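Local coordinates for protein acetyltransferase Atu2258 (Agrobacterium tumefaciens str. C58, PDB 2G3A) that transfers an acetyl group from acetyl coenzyme A to acceptor substrates, with a preference for glucosamine 6-phosphate or dopamine, at residues 47-53 / 67-73; 78-83 / 93-97; 110-116 / 146-152. All blocks are in the same frame, centred on the assembly; numbering follows the deposited sequence.

Contact 1 of 3, residues 47-53 / 67-73; sequences SDKRDLN and LVGHTAR
R50 and T71 form an antiparallel hydrogen-bonded pair in a beta hairpin, where strand 50-57 runs beside strand 63-72 at one side of the central sheet. R50 N reaches T71 O at 3.0 Å, and T71 N returns a bond to R50 O. L52 and G69 repeat the pattern. There the donor L52 N stands well above the carbonyl plane of G69, 51° out of it, so this bond misses the lone pairs. Between them D51 and H70 form a non-hydrogen-bonded pair whose side chains diverge.

Ahead of the strand the chain turns but stays attached. R73 N donates to S47 O at 2.8 Å. S47 OG accepts from K49 N, an ST turn. A water bridges the turn to the strand: it donates to D48 O and lies 2.7 Å from T71 OG1. That hydroxyl also bonds R107.

K49 lies across H70. Its extended chain brings CE over the centre of the imidazole, 3.9 Å from the centroid and 6° off the normal, a CH-pi contact. H70 CG sits between its backbone N and carbonyl carbon (chi1 67°), which turns the ring under the lysine. S47 CA and CB lie over one face of the R73 guanidinium, with CB 3.8 Å from R73 NE. The guanidinium is held by the carbonyls of F44 and G45, and NH1 also bonds S141 of the second subunit.

On the face of L52 and T71, L52 CD1 meets T71 CG2 at 4.2 Å, and L52 also packs on A100 of helix 92-106. R50 points its end away from the hairpin to a salt bridge with D22 of the second subunit. N53 pairs with a strand of that subunit, so the sheet runs on across the interface. This is an antiparallel hairpin of the GNAT fold, here used also for dimer contact.

Contact 2 of 3, residues 78-83 / 93-97; sequences VQLLFV and APKLL
L81 packs its two methyl branches on helix 92-106, within the beta-alpha-beta unit formed by strand 75-82, this helix and strand 111-116. CD1 goes to L97, 3.8 Å from its CD2, and the two side chains meet at about a right angle. CD2 of L81 touches both A93 CB and L96 CD1. L81 CG is anti to its own backbone N (chi1 -164°), and the fork opens over the helix. No hydrogen bond crosses the contact.

V78 and V83, before and after L81 in the chain, extend the apolar layer. V78 CG2 approaches L97 CD2 at 4.3 Å. V83 CG2 lies against A93, touching its backbone and CB.

A second shell holds these groups. L67 of the neighbouring strand 63-72 packs on V78 and L81, and I114 on V78 and L97. L96 rests on I54 and I56, while Y125 and Y128 of helix 119-128 touch L97. A classic beta bulge, with Q79 and L80 opposite V68, lets V78 and L81 both point to the helix. L81, F82 and V83 are assigned to the CoA site by similarity, consistent with the cofactor-binding strand of GNAT enzymes. At the V83 end, CG2 comes within 3.7 Å of A93 N.

Contact 3 of 3, residues 110-116 / 146-152; sequences MGAYIDT and TWLEKRF
Backbone hydrogen bonds join A112, I114 and T116 of strand 111-116 to K150, L148 and T146 of strand 145-151, two bonds to each pair. The strands are antiparallel, with 166° between their directions. In the mixed sheet of the GNAT fold, strand 145-151 lies between 111-116 and 131-136, antiparallel to both. The shortest bond runs from A112 N to K150 O, 2.7 Å. One more bond, F152 N to M110 O (a selenomethionine), ties down the C-terminal residue. Its donor lies above the carbonyl plane of M110, 41° out of it.

Aromatic contacts lie near both ends. The F152 ring folds over G111, whose CA stands 3.5 Å from the ring centroid and almost on the normal, a CH-pi contact. F152 CG is anti to its carbonyl carbon (chi1 -54°), which swings the ring over the neighbouring strand. F152 CZ also meets A112 CB at 3.9 Å. Toward the other end, D115 CB lies over the five-membered ring of W147, 3.9 Å from its centroid. The W147 ring also meets W147 of the second subunit.

Apolar packing is centred on I114 and L148, where I114 CG2 touches L148 CB. F130 packs on both side chains, and Y125 on I114.

Polar side chains and waters add further links. One water donates to D115 OD2 at 2.7 Å and weakly accepts from W147 NE1, in the plane of the indole. Y77 OH is a second partner of D115 OD2. Another water links T116 O to T146 OG1. R151 NH1 makes a salt bridge to E149 OE1 at 3.0 Å, along its own strand, and R151 NH2 bonds G137 O of the second subunit.

The chemistry implies a division of labour: main-chain bonds fix the strand pairing, while the side chains of W147 and R151 reach the partner subunit.

All three contacts belong to one mixed sheet and helix 92-106 packed on it, with centres 13 to 14 Å apart. Contacts 1 and 2 join through V68, whose O lies 2.7 Å from Q79 N, a probable hydrogen bond. Contacts 2 and 3 meet where V78 N lies 3.2 Å from Y113 O, and where I114 CD1 packs against V78 CG1 and L97 CD2. Contacts 1 and 3 do not touch; their nearest atoms are about 5 Å apart. Contact 2 holds three residues that probably bind CoA, L81 to V83. The side chains of L67 and I114 come within about 4 and 5 Å of that of L81. Each contact also touches the second subunit.

Contact 1 of 3, residues 47-53 / 67-73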
loop_
_atom_site.group_PDB
_atom_site.type_symbol
_atom_site.label_atom_id
_atom_site.label_comp_id
_atom_site.label_asym_id
_atom_site.label_seq_id
_atom_site.Cartn_x
_atom_site.Cartn_y
_atom_site.Cartn_z
ATOM N N SER A 47 -8.425 -11.749 -9.076
ATOM C CA SER A 47 -7.814 -10.413 -9.062
ATOM C C SER A 47 -6.990 -10.144 -10.321
ATOM O O SER A 47 -6.799 -8.982 -10.709
ATOM C CB SER A 47 -6.952 -10.224 -7.823
ATOM O OG SER A 47 -5.765 -10.970 -7.947
ATOM N N ASP A 48 -6.506 -11.222 -10.943
ATOM C CA ASP A 48 -5.537 -11.161 -12.042
ATOM C C ASP A 48 -4.304 -10.323 -11.694
ATOM O O ASP A 48 -3.768 -9.633 -12.559
ATOM C CB ASP A 48 -6.179 -10.624 -13.325
ATOM C CG ASP A 48 -7.201 -11.577 -13.913
ATOM O OD1 ASP A 48 -6.931 -12.796 -13.985
ATOM O OD2 ASP A 48 -8.273 -11.094 -14.317
ATOM N N LYS A 49 -3.868 -10.385 -10.434
ATOM C CA LYS A 49 -2.670 -9.658 -9.997
ATOM C C LYS A 49 -1.429 -10.078 -10.766
ATOM O O LYS A 49 -1.074 -11.261 -10.812
ATOM C CB LYS A 49 -2.413 -9.820 -8.504
ATOM C CG LYS A 49 -1.307 -8.888 -8.006
ATOM C CD LYS A 49 -1.173 -8.950 -6.504
ATOM C CE LYS A 49 -0.054 -8.059 -6.018
ATOM N NZ LYS A 49 -0.174 -7.873 -4.538
ATOM N N ARG A 50 -0.759 -9.086 -11.341
ATOM C CA ARG A 50 0.383 -9.317 -12.198
ATOM C C ARG A 50 1.375 -8.180 -12.032
ATOM O O ARG A 50 1.033 -7.011 -12.215
ATOM C CB ARG A 50 -0.077 -9.423 -13.650
ATOM C CG ARG A 50 1.007 -9.766 -14.650
ATOM C CD ARG A 50 0.382 -9.881 -16.029
ATOM N NE ARG A 50 1.364 -10.036 -17.095
ATOM C CZ ARG A 50 1.114 -9.813 -18.383
ATOM N NH1 ARG A 50 -0.089 -9.415 -18.778
ATOM N NH2 ARG A 50 2.068 -9.993 -19.281
ATOM N N ASP A 51 2.607 -8.522 -11.678
ATOM C CA ASP A 51 3.634 -7.508 -11.455
ATOM C C ASP A 51 3.885 -6.671 -12.703
ATOM O O ASP A 51 3.677 -7.126 -13.830
ATOM C CB ASP A 51 4.935 -8.168 -11.008
ATOM C CG ASP A 51 4.794 -8.868 -9.671
ATOM O OD1 ASP A 51 4.261 -8.248 -8.726
ATOM O OD2 ASP A 51 5.200 -10.040 -9.569
ATOM N N LEU A 52 4.325 -5.437 -12.482
ATOM C CA LEU A 52 4.706 -4.543 -13.562
ATOM C C LEU A 52 5.879 -3.689 -13.065
ATOM O O LEU A 52 5.695 -2.734 -12.295
ATOM C CB LEU A 52 3.508 -3.666 -14.000
ATOM C CG LEU A 52 3.624 -2.942 -15.353
ATOM C CD1 LEU A 52 2.283 -2.363 -15.796
ATOM C CD2 LEU A 52 4.726 -1.844 -15.335
ATOM N N ASN A 53 7.088 -4.053 -13.491
ATOM C CA ASN A 53 8.286 -3.322 -13.102
ATOM C C ASN A 53 9.024 -2.785 -14.323
ATOM O O ASN A 53 8.981 -3.377 -15.407
ATOM C CB ASN A 53 9.240 -4.223 -12.316
ATOM C CG ASN A 53 8.599 -4.847 -11.087
ATOM O OD1 ASN A 53 7.798 -4.219 -10.389
ATOM N ND2 ASN A 53 8.975 -6.089 -10.806
ATOM N N LEU A 67 10.584 1.779 -11.710
ATOM C CA LEU A 67 9.226 1.778 -11.226
ATOM C C LEU A 67 8.852 0.354 -10.819
ATOM O O LEU A 67 9.177 -0.620 -11.524
ATOM C CB LEU A 67 8.284 2.341 -12.311
ATOM C CG LEU A 67 6.780 2.426 -12.056
ATOM C CD1 LEU A 67 6.149 3.527 -12.918
ATOM C CD2 LEU A 67 6.046 1.072 -12.250
ATOM N N VAL A 68 8.205 0.245 -9.662
ATOM C CA VAL A 68 7.671 -1.027 -9.162
ATOM C C VAL A 68 6.170 -0.876 -8.987
ATOM O O VAL A 68 5.701 0.057 -8.319
ATOM C CB VAL A 68 8.329 -1.436 -7.818
ATOM C CG1 VAL A 68 7.728 -2.759 -7.277
ATOM C CG2 VAL A 68 9.838 -1.583 -7.983
ATOM N N GLY A 69 5.405 -1.769 -9.600
ATOM C CA GLY A 69 3.960 -1.744 -9.410
ATOM C C GLY A 69 3.290 -3.034 -9.793
ATOM O O GLY A 69 3.933 -4.073 -9.887
ATOM N N HIS A 70 1.983 -2.976 -10.007
ATOM C CA HIS A 70 1.249 -4.161 -10.453
ATOM C C HIS A 70 -0.123 -3.774 -10.969
ATOM O O HIS A 70 -0.638 -2.705 -10.652
ATOM C CB HIS A 70 1.101 -5.196 -9.326
ATOM C CG HIS A 70 0.229 -4.743 -8.195
ATOM N ND1 HIS A 70 0.735 -4.166 -7.051
ATOM C CD2 HIS A 70 -1.112 -4.799 -8.026
ATOM C CE1 HIS A 70 -0.258 -3.875 -6.231
ATOM N NE2 HIS A 70 -1.390 -4.250 -6.800
ATOM N N THR A 71 -0.716 -4.656 -11.762
ATOM C CA THR A 71 -2.097 -4.468 -12.163
ATOM C C THR A 71 -2.953 -5.531 -11.479
ATOM O O THR A 71 -2.533 -6.680 -11.356
ATOM C CB THR A 71 -2.254 -4.551 -13.683
ATOM O OG1 THR A 71 -1.743 -5.810 -14.134
ATOM C CG2 THR A 71 -1.467 -3.417 -14.353
ATOM N N ALA A 72 -4.134 -5.127 -11.011
ATOM C CA ALA A 72 -5.107 -6.044 -10.403
ATOM C C ALA A 72 -6.494 -5.439 -10.527
ATOM O O ALA A 72 -6.660 -4.224 -10.330
ATOM C CB ALA A 72 -4.769 -6.273 -8.936
ATOM N N ARG A 73 -7.487 -6.267 -10.851
ATOM C CA ARG A 73 -8.892 -5.814 -10.881
ATOM C C ARG A 73 -9.086 -4.556 -11.752
ATOM O O ARG A 73 -9.871 -3.651 -11.429
ATOM C CB ARG A 73 -9.416 -5.614 -9.451
ATOM C CG ARG A 73 -9.345 -6.902 -8.631
ATOM C CD ARG A 73 -9.906 -6.770 -7.223
ATOM N NE ARG A 73 -9.803 -8.036 -6.491
ATOM C CZ ARG A 73 -10.592 -9.087 -6.694
ATOM N NH1 ARG A 73 -11.547 -9.053 -7.624
ATOM N NH2 ARG A 73 -10.405 -10.191 -5.984
HETATM O O HOH W 1 -3.808 -7.597 -14.269
#

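Contact 2 of 3, residues 78-83 / 93-97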
loop_
_atom_site.group_PDB
_atom_site.type_symbol
_atom_site.label_atom_id
_atom_site.label_comp_id
_atom_site.label_asym_id
_atom_site.label_seq_id
_atom_site.Cartn_x
_atom_site.Cartn_y
_atom_site.Cartn_z
ATOM N N VAL A 78 1.028 2.050 -8.980
ATOM C CA VAL A 78 2.458 2.326 -8.970
ATOM C C VAL A 78 2.881 2.413 -7.508
ATOM O O VAL A 78 2.436 3.305 -6.776
ATOM C CB VAL A 78 2.813 3.630 -9.736
ATOM C CG1 VAL A 78 4.302 3.993 -9.564
ATOM C CG2 VAL A 78 2.447 3.504 -11.220
ATOM N N GLN A 79 3.721 1.469 -7.083
ATOM C CA GLN A 79 4.158 1.390 -5.689
ATOM C C GLN A 79 5.428 2.199 -5.394
ATOM O O GLN A 79 5.506 2.913 -4.377
ATOM C CB GLN A 79 4.395 -0.078 -5.297
ATOM C CG GLN A 79 4.733 -0.281 -3.822
ATOM C CD GLN A 79 5.484 -1.583 -3.573
ATOM O OE1 GLN A 79 5.427 -2.519 -4.382
ATOM N NE2 GLN A 79 6.196 -1.647 -2.452
ATOM N N LEU A 80 6.429 2.080 -6.264
ATOM C CA LEU A 80 7.685 2.788 -6.064
ATOM C C LEU A 80 8.127 3.379 -7.377
ATOM O O LEU A 80 7.953 2.758 -8.415
ATOM C CB LEU A 80 8.796 1.847 -5.572
ATOM C CG LEU A 80 8.602 0.910 -4.371
ATOM C CD1 LEU A 80 9.717 -0.131 -4.366
ATOM C CD2 LEU A 80 8.600 1.672 -3.063
ATOM N N LEU A 81 8.734 4.561 -7.313
ATOM C CA LEU A 81 9.363 5.170 -8.472
ATOM C C LEU A 81 10.568 5.931 -8.001
ATOM O O LEU A 81 10.444 6.824 -7.152
ATOM C CB LEU A 81 8.393 6.118 -9.182
ATOM C CG LEU A 81 8.705 6.571 -10.613
ATOM C CD1 LEU A 81 7.441 7.056 -11.303
ATOM C CD2 LEU A 81 9.799 7.656 -10.684
ATOM N N PHE A 82 11.737 5.576 -8.545
ATOM C CA PHE A 82 12.971 6.268 -8.219
ATOM C C PHE A 82 13.774 6.628 -9.471
ATOM O O PHE A 82 14.075 5.775 -10.317
ATOM C CB PHE A 82 13.832 5.435 -7.253
ATOM C CG PHE A 82 15.135 6.098 -6.883
ATOM C CD1 PHE A 82 15.179 7.060 -5.873
ATOM C CD2 PHE A 82 16.311 5.777 -7.552
ATOM C CE1 PHE A 82 16.360 7.679 -5.537
ATOM C CE2 PHE A 82 17.524 6.409 -7.219
ATOM C CZ PHE A 82 17.544 7.355 -6.213
ATOM N N VAL A 83 14.125 7.901 -9.576
ATOM C CA VAL A 83 14.990 8.369 -10.645
ATOM C C VAL A 83 16.359 8.705 -10.054
ATOM O O VAL A 83 16.439 9.467 -9.100
ATOM C CB VAL A 83 14.362 9.591 -11.376
ATOM C CG1 VAL A 83 15.321 10.152 -12.407
ATOM C CG2 VAL A 83 13.037 9.192 -12.040
ATOM N N ALA A 93 10.913 10.368 -14.814
ATOM C CA ALA A 93 9.762 9.892 -14.054
ATOM C C ALA A 93 8.509 9.834 -14.966
ATOM O O ALA A 93 7.797 8.835 -14.967
ATOM C CB ALA A 93 9.513 10.777 -12.806
ATOM N N PRO A 94 8.219 10.917 -15.729
ATOM C CA PRO A 94 7.112 10.767 -16.696
ATOM C C PRO A 94 7.298 9.625 -17.722
ATOM O O PRO A 94 6.314 9.000 -18.119
ATOM C CB PRO A 94 7.055 12.136 -17.380
ATOM C CG PRO A 94 7.657 13.085 -16.363
ATOM C CD PRO A 94 8.767 12.286 -15.741
ATOM N N LYS A 95 8.540 9.355 -18.129
ATOM C CA LYS A 95 8.817 8.269 -19.068
ATOM C C LYS A 95 8.461 6.922 -18.454
ATOM O O LYS A 95 7.894 6.062 -19.127
ATOM C CB LYS A 95 10.281 8.285 -19.520
ATOM C CG LYS A 95 10.656 7.121 -20.449
ATOM C CD LYS A 95 12.018 7.337 -21.088
ATOM C CE LYS A 95 12.328 6.248 -22.120
ATOM N NZ LYS A 95 13.635 6.528 -22.786
ATOM N N LEU A 96 8.830 6.734 -17.187
ATOM C CA LEU A 96 8.486 5.521 -16.451
ATOM C C LEU A 96 6.980 5.382 -16.321
ATOM O O LEU A 96 6.443 4.304 -16.550
ATOM C CB LEU A 96 9.146 5.511 -15.060
ATOM C CG LEU A 96 10.678 5.414 -15.035
ATOM C CD1 LEU A 96 11.194 5.802 -13.673
ATOM C CD2 LEU A 96 11.172 4.022 -15.429
ATOM N N LEU A 97 6.297 6.482 -15.988
ATOM C CA LEU A 97 4.832 6.453 -15.906
ATOM C C LEU A 97 4.177 6.129 -17.256
ATOM O O LEU A 97 3.178 5.407 -17.319
ATOM C CB LEU A 97 4.301 7.776 -15.371
ATOM C CG LEU A 97 4.674 8.072 -13.905
ATOM C CD1 LEU A 97 4.330 9.523 -13.594
ATOM C CD2 LEU A 97 3.957 7.086 -12.941
#

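Contact 3 of 3, residues 110-116 / 146-152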
loop_
_atom_site.group_PDB
_atom_site.type_symbol
_atom_site.label_atom_id
_atom_site.label_comp_id
_atom_site.label_asym_id
_atom_site.label_seq_id
_atom_site.Cartn_x
_atom_site.Cartn_y
_atom_site.Cartn_z
HETATM N N MSE A 110 -8.327 -0.084 -16.823
HETATM C CA MSE A 110 -9.213 1.067 -16.920
HETATM C C MSE A 110 -8.600 2.349 -16.359
HETATM O O MSE A 110 -9.114 3.447 -16.562
HETATM C CB MSE A 110 -10.475 0.780 -16.106
HETATM C CG MSE A 110 -11.337 -0.356 -16.618
HETATM SE SE MSE A 110 -12.585 -0.838 -15.179
HETATM C CE MSE A 110 -13.418 0.819 -14.981
ATOM N N GLY A 111 -7.518 2.214 -15.610
ATOM C CA GLY A 111 -6.919 3.378 -14.964
ATOM C C GLY A 111 -5.719 3.038 -14.096
ATOM O O GLY A 111 -5.346 1.858 -13.945
ATOM N N ALA A 112 -5.116 4.068 -13.521
ATOM C CA ALA A 112 -3.935 3.905 -12.654
ATOM C C ALA A 112 -4.164 4.677 -11.378
ATOM O O ALA A 112 -4.886 5.677 -11.361
ATOM C CB ALA A 112 -2.663 4.446 -13.367
ATOM N N TYR A 113 -3.536 4.243 -10.298
ATOM C CA TYR A 113 -3.466 5.109 -9.129
ATOM C C TYR A 113 -2.095 5.093 -8.480
ATOM O O TYR A 113 -1.265 4.206 -8.725
ATOM C CB TYR A 113 -4.626 4.840 -8.133
ATOM C CG TYR A 113 -4.546 3.516 -7.397
ATOM C CD1 TYR A 113 -4.255 3.479 -6.028
ATOM C CD2 TYR A 113 -4.798 2.304 -8.053
ATOM C CE1 TYR A 113 -4.188 2.261 -5.339
ATOM C CE2 TYR A 113 -4.751 1.092 -7.373
ATOM C CZ TYR A 113 -4.448 1.077 -6.018
ATOM O OH TYR A 113 -4.396 -0.136 -5.347
ATOM N N ILE A 114 -1.878 6.092 -7.633
ATOM C CA ILE A 114 -0.564 6.395 -7.122
ATOM C C ILE A 114 -0.697 7.194 -5.829
ATOM O O ILE A 114 -1.726 7.828 -5.579
ATOM C CB ILE A 114 0.286 7.146 -8.210
ATOM C CG1 ILE A 114 1.780 7.050 -7.922
ATOM C CG2 ILE A 114 -0.151 8.623 -8.337
ATOM C CD1 ILE A 114 2.665 7.336 -9.192
ATOM N N ASP A 115 0.335 7.153 -4.990
ATOM C CA ASP A 115 0.306 7.991 -3.786
ATOM C C ASP A 115 1.685 8.556 -3.471
ATOM O O ASP A 115 2.687 8.042 -3.945
ATOM C CB ASP A 115 -0.262 7.212 -2.605
ATOM C CG ASP A 115 0.423 5.886 -2.421
ATOM O OD1 ASP A 115 1.594 5.900 -2.042
ATOM O OD2 ASP A 115 -0.206 4.846 -2.678
ATOM N N THR A 116 1.731 9.611 -2.673
ATOM C CA THR A 116 3.005 10.284 -2.409
ATOM C C THR A 116 2.942 11.217 -1.206
ATOM O O THR A 116 1.883 11.765 -0.898
ATOM C CB THR A 116 3.510 11.074 -3.659
ATOM O OG1 THR A 116 4.843 11.513 -3.426
ATOM C CG2 THR A 116 2.636 12.295 -3.962
ATOM N N THR A 146 -0.945 12.087 -0.360
ATOM C CA THR A 146 -1.982 12.368 -1.366
ATOM C C THR A 146 -2.131 11.140 -2.246
ATOM O O THR A 146 -1.119 10.527 -2.624
ATOM C CB THR A 146 -1.623 13.602 -2.245
ATOM O OG1 THR A 146 -1.330 14.711 -1.397
ATOM C CG2 THR A 146 -2.801 13.991 -3.190
ATOM N N TRP A 147 -3.385 10.761 -2.531
ATOM C CA TRP A 147 -3.689 9.676 -3.465
ATOM C C TRP A 147 -4.225 10.311 -4.714
ATOM O O TRP A 147 -4.986 11.309 -4.668
ATOM C CB TRP A 147 -4.734 8.699 -2.888
ATOM C CG TRP A 147 -4.179 7.797 -1.782
ATOM C CD1 TRP A 147 -3.667 6.527 -1.925
ATOM C CD2 TRP A 147 -4.076 8.116 -0.384
ATOM N NE1 TRP A 147 -3.250 6.050 -0.695
ATOM C CE2 TRP A 147 -3.494 7.007 0.260
ATOM C CE3 TRP A 147 -4.417 9.243 0.385
ATOM C CZ2 TRP A 147 -3.247 6.995 1.642
ATOM C CZ3 TRP A 147 -4.171 9.227 1.745
ATOM C CH2 TRP A 147 -3.603 8.098 2.360
ATOM N N LEU A 148 -3.832 9.743 -5.850
ATOM C CA LEU A 148 -4.261 10.269 -7.137
ATOM C C LEU A 148 -4.700 9.143 -8.066
ATOM O O LEU A 148 -4.216 8.018 -7.943
ATOM C CB LEU A 148 -3.110 11.070 -7.811
ATOM C CG LEU A 148 -2.551 12.256 -7.028
ATOM C CD1 LEU A 148 -1.304 11.847 -6.267
ATOM C CD2 LEU A 148 -2.225 13.441 -7.956
ATOM N N GLU A 149 -5.592 9.451 -9.008
ATOM C CA GLU A 149 -5.960 8.484 -10.055
ATOM C C GLU A 149 -5.749 9.054 -11.474
ATOM O O GLU A 149 -5.724 10.275 -11.685
ATOM C CB GLU A 149 -7.434 8.073 -9.909
ATOM C CG GLU A 149 -8.392 9.214 -10.317
ATOM C CD GLU A 149 -9.875 8.892 -10.151
ATOM O OE1 GLU A 149 -10.213 7.733 -9.837
ATOM O OE2 GLU A 149 -10.698 9.817 -10.338
ATOM N N LYS A 150 -5.658 8.149 -12.440
ATOM C CA LYS A 150 -5.668 8.501 -13.859
ATOM C C LYS A 150 -6.481 7.446 -14.593
ATOM O O LYS A 150 -6.088 6.279 -14.693
ATOM C CB LYS A 150 -4.248 8.609 -14.439
ATOM C CG LYS A 150 -4.204 9.149 -15.890
ATOM C CD LYS A 150 -2.743 9.502 -16.252
ATOM C CE LYS A 150 -2.628 10.196 -17.596
ATOM N NZ LYS A 150 -2.876 9.282 -18.735
ATOM N N ARG A 151 -7.628 7.869 -15.098
ATOM C CA ARG A 151 -8.515 6.964 -15.801
ATOM C C ARG A 151 -8.128 6.959 -17.268
ATOM O O ARG A 151 -7.853 8.012 -17.846
ATOM C CB ARG A 151 -9.974 7.384 -15.599
ATOM C CG ARG A 151 -10.314 7.698 -14.152
ATOM C CD ARG A 151 -11.794 7.990 -13.935
ATOM N NE ARG A 151 -12.556 6.749 -13.819
ATOM C CZ ARG A 151 -12.832 6.121 -12.676
ATOM N NH1 ARG A 151 -12.442 6.609 -11.494
ATOM N NH2 ARG A 151 -13.513 4.988 -12.719
ATOM N N PHE A 152 -8.081 5.768 -17.858
ATOM C CA PHE A 152 -7.741 5.621 -19.272
ATOM C C PHE A 152 -8.912 5.869 -20.238
ATOM O O PHE A 152 -10.071 5.609 -19.909
ATOM C CB PHE A 152 -7.117 4.248 -19.524
ATOM C CG PHE A 152 -5.933 3.946 -18.634
ATOM C CD1 PHE A 152 -5.561 2.626 -18.380
ATOM C CD2 PHE A 152 -5.201 4.988 -18.039
ATOM C CE1 PHE A 152 -4.458 2.348 -17.563
ATOM C CE2 PHE A 152 -4.101 4.727 -17.227
ATOM C CZ PHE A 152 -3.736 3.390 -16.981
HETATM O O HOH W 2 -2.363 3.401 -1.921
HETATM O O HOH W 3 1.221 14.762 -0.813
#